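Long-range contact in UPF0201 protein MJ1564 (Methanocaldococcus jannaschii DSM 2661, PDB 2PZZ), which is of unknown function, an archaeal protein that resembles RNA-binding proteins in structure but is thought unlikely to bind RNA: residues 51-59 with 120-128. Residues are numbered along the deposited sequence; the frame is centred on the assembly and turned at random.
Sequences VEKLKELLR and IKDIAPRTK
The C-terminal end of helix 116-123 is bound to helix 52-60 by the guanidinium of Arg59, the two helices accompanying the five-stranded antiparallel sheet of this fold. Arg59 reaches from helix 52-60 to the last carbonyls of its neighbour, its chain extended from CG to NE. Its NH1 donates to Ile123 O at 3.0 Å, lying 19° off the carbonyl plane, while NH2 makes a weak bond to Asp122 O at 3.1 Å and a second weak one to Ile123 O. Both oxygens sit at the edge of the guanidinium, near its plane, and would probably be polarised by its charge; Pro125 packs close by, CD 3.4 Å from Arg59 NH2. A leucine in place of Arg59 would be likely to leave the carbonyls of Asp122 and Ile123 without these donors and the helix end without its compensating charge.

One turn back, Lys55 forms a salt bridge with Asp122 OD1, although the modelled separation from NZ is too short to be taken literally. With CG of Asp122 anti to the backbone N (chi1 -176°), its carboxylate lies within reach of the extended Lys55 chain. Ile123 supplies the apolar part of the contact: its CG2 touches Leu58 CD1 at 3.7 Å, its CD1 comes within 4.2 Å of Val51 CG2, and the Lys55 chain crosses it at about a right angle, CE 3.4 Å from Ile123 CG1. Leu58 also packs on Leu64 of helix 64-73, and Arg68 of that helix hydrogen-bonds to Ala124 O. Back at the guanidinium, Arg59 NH1 also donates to Lys55 O at 2.7 Å, on the face of that carbonyl opposite to Arg59 N.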
ATOM      1  N   VAL A  51      -8.053  14.740  18.301  1.00 33.51           N
ATOM      2  CA  VAL A  51      -7.112  13.621  18.338  1.00 32.54           C
ATOM      3  C   VAL A  51      -7.564  12.679  19.462  1.00 34.09           C
ATOM      4  O   VAL A  51      -6.798  11.822  19.925  1.00 32.49           O
ATOM      5  CB  VAL A  51      -5.660  14.085  18.647  1.00 32.50           C
ATOM      6  CG1 VAL A  51      -5.078  14.849  17.444  1.00 34.18           C
ATOM      7  CG2 VAL A  51      -5.646  14.977  19.881  1.00 31.63           C
ATOM      8  N   GLU A  52      -8.809  12.848  19.899  1.00 33.71           N
ATOM      9  CA  GLU A  52      -9.366  12.023  20.969  1.00 38.68           C
ATOM     10  C   GLU A  52      -9.288  10.529  20.676  1.00 36.85           C
ATOM     11  O   GLU A  52      -8.802   9.759  21.496  1.00 38.32           O
ATOM     12  CB  GLU A  52     -10.823  12.419  21.236  1.00 43.05           C
ATOM     13  CG  GLU A  52     -10.968  13.701  22.045  1.00 51.96           C
ATOM     14  CD  GLU A  52     -12.360  14.306  21.938  1.00 58.40           C
ATOM     15  OE1 GLU A  52     -13.357  13.554  22.063  1.00 59.10           O
ATOM     16  OE2 GLU A  52     -12.454  15.541  21.732  1.00 61.71           O
ATOM     17  N   LYS A  53      -9.766  10.118  19.511  1.00 35.84           N
ATOM     18  CA  LYS A  53      -9.730   8.707  19.155  1.00 36.76           C
ATOM     19  C   LYS A  53      -8.288   8.195  19.137  1.00 37.00           C
ATOM     20  O   LYS A  53      -7.990   7.128  19.684  1.00 37.47           O
ATOM     21  CB  LYS A  53     -10.390   8.496  17.791  1.00 36.28           C
ATOM     22  CG  LYS A  53     -10.466   7.042  17.342  1.00 41.25           C
ATOM     23  CD  LYS A  53     -11.310   6.202  18.291  1.00 45.52           C
ATOM     24  CE  LYS A  53     -11.662   4.857  17.671  1.00 46.05           C
ATOM     25  NZ  LYS A  53     -12.413   3.986  18.623  1.00 51.28           N
ATOM     26  N   LEU A  54      -7.392   8.952  18.508  1.00 36.79           N
ATOM     27  CA  LEU A  54      -5.982   8.558  18.442  1.00 33.74           C
ATOM     28  C   LEU A  54      -5.423   8.330  19.847  1.00 33.63           C
ATOM     29  O   LEU A  54      -4.731   7.337  20.098  1.00 31.88           O
ATOM     30  CB  LEU A  54      -5.152   9.640  17.725  1.00 31.66           C
ATOM     31  CG  LEU A  54      -3.621   9.489  17.737  1.00 29.83           C
ATOM     32  CD1 LEU A  54      -3.233   8.183  17.071  1.00 24.82           C
ATOM     33  CD2 LEU A  54      -2.966  10.689  17.010  1.00 28.38           C
ATOM     34  N   LYS A  55      -5.731   9.243  20.764  1.00 34.00           N
ATOM     35  CA  LYS A  55      -5.241   9.121  22.142  1.00 37.00           C
ATOM     36  C   LYS A  55      -5.737   7.852  22.829  1.00 37.35           C
ATOM     37  O   LYS A  55      -5.010   7.233  23.602  1.00 37.64           O
ATOM     38  CB  LYS A  55      -5.665  10.333  22.966  1.00 37.44           C
ATOM     39  CG  LYS A  55      -5.046  11.640  22.501  1.00 40.67           C
ATOM     40  CD  LYS A  55      -5.455  12.789  23.394  1.00 46.13           C
ATOM     41  CE  LYS A  55      -4.784  14.078  22.951  1.00 51.64           C
ATOM     42  NZ  LYS A  55      -5.266  15.285  23.702  1.00 54.71           N
ATOM     43  N   GLU A  56      -6.978   7.476  22.554  1.00 38.04           N
ATOM     44  CA  GLU A  56      -7.548   6.266  23.141  1.00 40.05           C
ATOM     45  C   GLU A  56      -6.811   5.037  22.627  1.00 38.11           C
ATOM     46  O   GLU A  56      -6.413   4.173  23.404  1.00 37.91           O
ATOM     47  CB  GLU A  56      -9.019   6.119  22.753  1.00 43.05           C
ATOM     48  CG  GLU A  56      -9.973   7.074  23.417  1.00 47.56           C
ATOM     49  CD  GLU A  56     -11.338   7.045  22.756  1.00 51.70           C
ATOM     50  OE1 GLU A  56     -11.755   5.951  22.303  1.00 52.14           O
ATOM     51  OE2 GLU A  56     -11.994   8.108  22.694  1.00 54.09           O
ATOM     52  N   LEU A  57      -6.621   4.970  21.311  1.00 36.42           N
ATOM     53  CA  LEU A  57      -5.963   3.821  20.709  1.00 33.80           C
ATOM     54  C   LEU A  57      -4.528   3.638  21.171  1.00 34.32           C
ATOM     55  O   LEU A  57      -4.084   2.503  21.385  1.00 35.68           O
ATOM     56  CB  LEU A  57      -6.032   3.910  19.186  1.00 36.67           C
ATOM     57  CG  LEU A  57      -7.461   3.938  18.624  1.00 36.35           C
ATOM     58  CD1 LEU A  57      -7.419   4.161  17.136  1.00 33.43           C
ATOM     59  CD2 LEU A  57      -8.184   2.625  18.957  1.00 37.18           C
ATOM     60  N   LEU A  58      -3.794   4.733  21.341  1.00 31.53           N
ATOM     61  CA  LEU A  58      -2.413   4.611  21.806  1.00 29.53           C
ATOM     62  C   LEU A  58      -2.427   3.996  23.221  1.00 30.23           C
ATOM     63  O   LEU A  58      -1.606   3.148  23.546  1.00 30.10           O
ATOM     64  CB  LEU A  58      -1.715   5.981  21.833  1.00 28.91           C
ATOM     65  CG  LEU A  58      -1.625   6.791  20.519  1.00 26.94           C
ATOM     66  CD1 LEU A  58      -0.982   8.134  20.789  1.00 24.59           C
ATOM     67  CD2 LEU A  58      -0.832   6.034  19.486  1.00 27.21           C
ATOM     68  N   ARG A  59      -3.363   4.421  24.060  1.00 31.46           N
ATOM     69  CA  ARG A  59      -3.445   3.879  25.418  1.00 34.87           C
ATOM     70  C   ARG A  59      -3.913   2.425  25.353  1.00 36.80           C
ATOM     71  O   ARG A  59      -3.264   1.542  25.913  1.00 35.02           O
ATOM     72  CB  ARG A  59      -4.383   4.750  26.268  1.00 34.56           C
ATOM     73  CG  ARG A  59      -3.757   6.119  26.556  1.00 33.30           C
ATOM     74  CD  ARG A  59      -4.767   7.187  26.917  1.00 33.57           C
ATOM     75  NE  ARG A  59      -4.088   8.446  27.225  1.00 33.84           N
ATOM     76  CZ  ARG A  59      -3.430   9.188  26.335  1.00 32.48           C
ATOM     77  NH1 ARG A  59      -3.357   8.809  25.061  1.00 29.75           N
ATOM     78  NH2 ARG A  59      -2.840  10.309  26.720  1.00 35.05           N
ATOM     79  N   ILE A 120       2.099  17.068  22.410  1.00 39.64           N
ATOM     80  CA  ILE A 120       2.702  15.745  22.339  1.00 40.11           C
ATOM     81  C   ILE A 120       2.703  15.004  23.666  1.00 40.14           C
ATOM     82  O   ILE A 120       2.448  13.803  23.700  1.00 39.23           O
ATOM     83  CB  ILE A 120       4.141  15.828  21.789  1.00 38.55           C
ATOM     84  CG1 ILE A 120       4.101  16.298  20.332  1.00 38.08           C
ATOM     85  CG2 ILE A 120       4.820  14.465  21.888  1.00 37.03           C
ATOM     86  CD1 ILE A 120       5.467  16.418  19.677  1.00 39.25           C
ATOM     87  N   LYS A 121       3.002  15.709  24.752  1.00 39.97           N
ATOM     88  CA  LYS A 121       3.010  15.088  26.074  1.00 42.26           C
ATOM     89  C   LYS A 121       1.595  14.656  26.428  1.00 41.82           C
ATOM     90  O   LYS A 121       1.377  13.637  27.076  1.00 42.68           O
ATOM     91  CB  LYS A 121       3.530  16.078  27.129  1.00 41.93           C
ATOM     92  CG  LYS A 121       5.046  16.265  27.101  1.00 43.10           C
ATOM     93  CD  LYS A 121       5.512  17.367  28.058  1.00 39.96           C
ATOM     94  CE  LYS A 121       7.043  17.486  28.052  1.00 42.72           C
ATOM     95  NZ  LYS A 121       7.574  18.734  28.704  1.00 42.09           N
ATOM     96  N   ASP A 122       0.637  15.453  25.982  1.00 41.88           N
ATOM     97  CA  ASP A 122      -0.770  15.205  26.227  1.00 42.72           C
ATOM     98  C   ASP A 122      -1.268  13.995  25.433  1.00 42.23           C
ATOM     99  O   ASP A 122      -2.068  13.198  25.934  1.00 40.76           O
ATOM    100  CB  ASP A 122      -1.557  16.457  25.840  1.00 46.47           C
ATOM    101  CG  ASP A 122      -3.025  16.341  26.142  1.00 50.30           C
ATOM    102  OD1 ASP A 122      -3.731  15.641  25.394  1.00 53.08           O
ATOM    103  OD2 ASP A 122      -3.473  16.951  27.135  1.00 55.92           O
ATOM    104  N   ILE A 123      -0.787  13.859  24.198  1.00 39.62           N
ATOM    105  CA  ILE A 123      -1.191  12.754  23.339  1.00 38.56           C
ATOM    106  C   ILE A 123      -0.506  11.446  23.722  1.00 38.70           C
ATOM    107  O   ILE A 123      -1.169  10.421  23.900  1.00 37.50           O
ATOM    108  CB  ILE A 123      -0.886  13.062  21.858  1.00 38.71           C
ATOM    109  CG1 ILE A 123      -1.756  14.235  21.394  1.00 39.74           C
ATOM    110  CG2 ILE A 123      -1.163  11.829  20.986  1.00 36.15           C
ATOM    111  CD1 ILE A 123      -1.507  14.665  19.938  1.00 36.01           C
ATOM    112  N   ALA A 124       0.819  11.491  23.838  1.00 37.49           N
ATOM    113  CA  ALA A 124       1.620  10.326  24.183  1.00 37.58           C
ATOM    114  C   ALA A 124       2.517  10.635  25.382  1.00 38.94           C
ATOM    115  O   ALA A 124       3.697  10.960  25.226  1.00 38.02           O
ATOM    116  CB  ALA A 124       2.470   9.895  22.977  1.00 35.91           C
ATOM    117  N   PRO A 125       1.958  10.536  26.601  1.00 40.37           N
ATOM    118  CA  PRO A 125       2.668  10.792  27.856  1.00 41.88           C
ATOM    119  C   PRO A 125       3.680   9.696  28.165  1.00 44.19           C
ATOM    120  O   PRO A 125       3.449   8.521  27.846  1.00 43.65           O
ATOM    121  CB  PRO A 125       1.548  10.793  28.899  1.00 39.67           C
ATOM    122  CG  PRO A 125       0.310  11.049  28.109  1.00 40.40           C
ATOM    123  CD  PRO A 125       0.535  10.270  26.865  1.00 39.78           C
ATOM    124  N   ARG A 126       4.786  10.074  28.800  1.00 45.85           N
ATOM    125  CA  ARG A 126       5.796   9.100  29.182  1.00 50.02           C
ATOM    126  C   ARG A 126       5.157   8.098  30.139  1.00 51.58           C
ATOM    127  O   ARG A 126       4.050   8.330  30.635  1.00 51.20           O
ATOM    128  CB  ARG A 126       6.971   9.788  29.884  1.00 52.89           C
ATOM    129  CG  ARG A 126       7.757  10.720  28.984  1.00 54.77           C
ATOM    130  CD  ARG A 126       9.083  11.115  29.607  1.00 58.98           C
ATOM    131  NE  ARG A 126       9.935  11.817  28.646  1.00 62.02           N
ATOM    132  CZ  ARG A 126      10.258  11.345  27.442  1.00 63.34           C
ATOM    133  NH1 ARG A 126       9.804  10.165  27.037  1.00 63.72           N
ATOM    134  NH2 ARG A 126      11.030  12.060  26.635  1.00 64.30           N
ATOM    135  N   THR A 127       5.842   6.982  30.379  1.00 53.08           N
ATOM    136  CA  THR A 127       5.338   5.961  31.298  1.00 56.71           C
ATOM    137  C   THR A 127       6.476   5.278  32.053  1.00 58.77           C
ATOM    138  O   THR A 127       7.654   5.423  31.710  1.00 59.13           O
ATOM    139  CB  THR A 127       4.524   4.850  30.576  1.00 56.40           C
ATOM    140  OG1 THR A 127       5.389   4.095  29.718  1.00 56.69           O
ATOM    141  CG2 THR A 127       3.396   5.452  29.753  1.00 56.67           C
ATOM    142  N   LYS A 128       6.102   4.544  33.096  1.00 61.84           N
ATOM    143  CA  LYS A 128       7.029   3.794  33.930  1.00 64.16           C
ATOM    144  C   LYS A 128       6.285   2.522  34.296  1.00 65.38           C
ATOM    145  O   LYS A 128       5.599   2.465  35.316  1.00 66.87           O
ATOM    146  CB  LYS A 128       7.376   4.566  35.207  1.00 66.08           C
ATOM    147  CG  LYS A 128       8.092   5.889  34.981  1.00 68.81           C
ATOM    148  CD  LYS A 128       8.463   6.554  36.305  1.00 70.43           C
ATOM    149  CE  LYS A 128       9.179   7.881  36.083  1.00 70.86           C
ATOM    150  NZ  LYS A 128       9.625   8.510  37.361  1.00 71.46           N
TER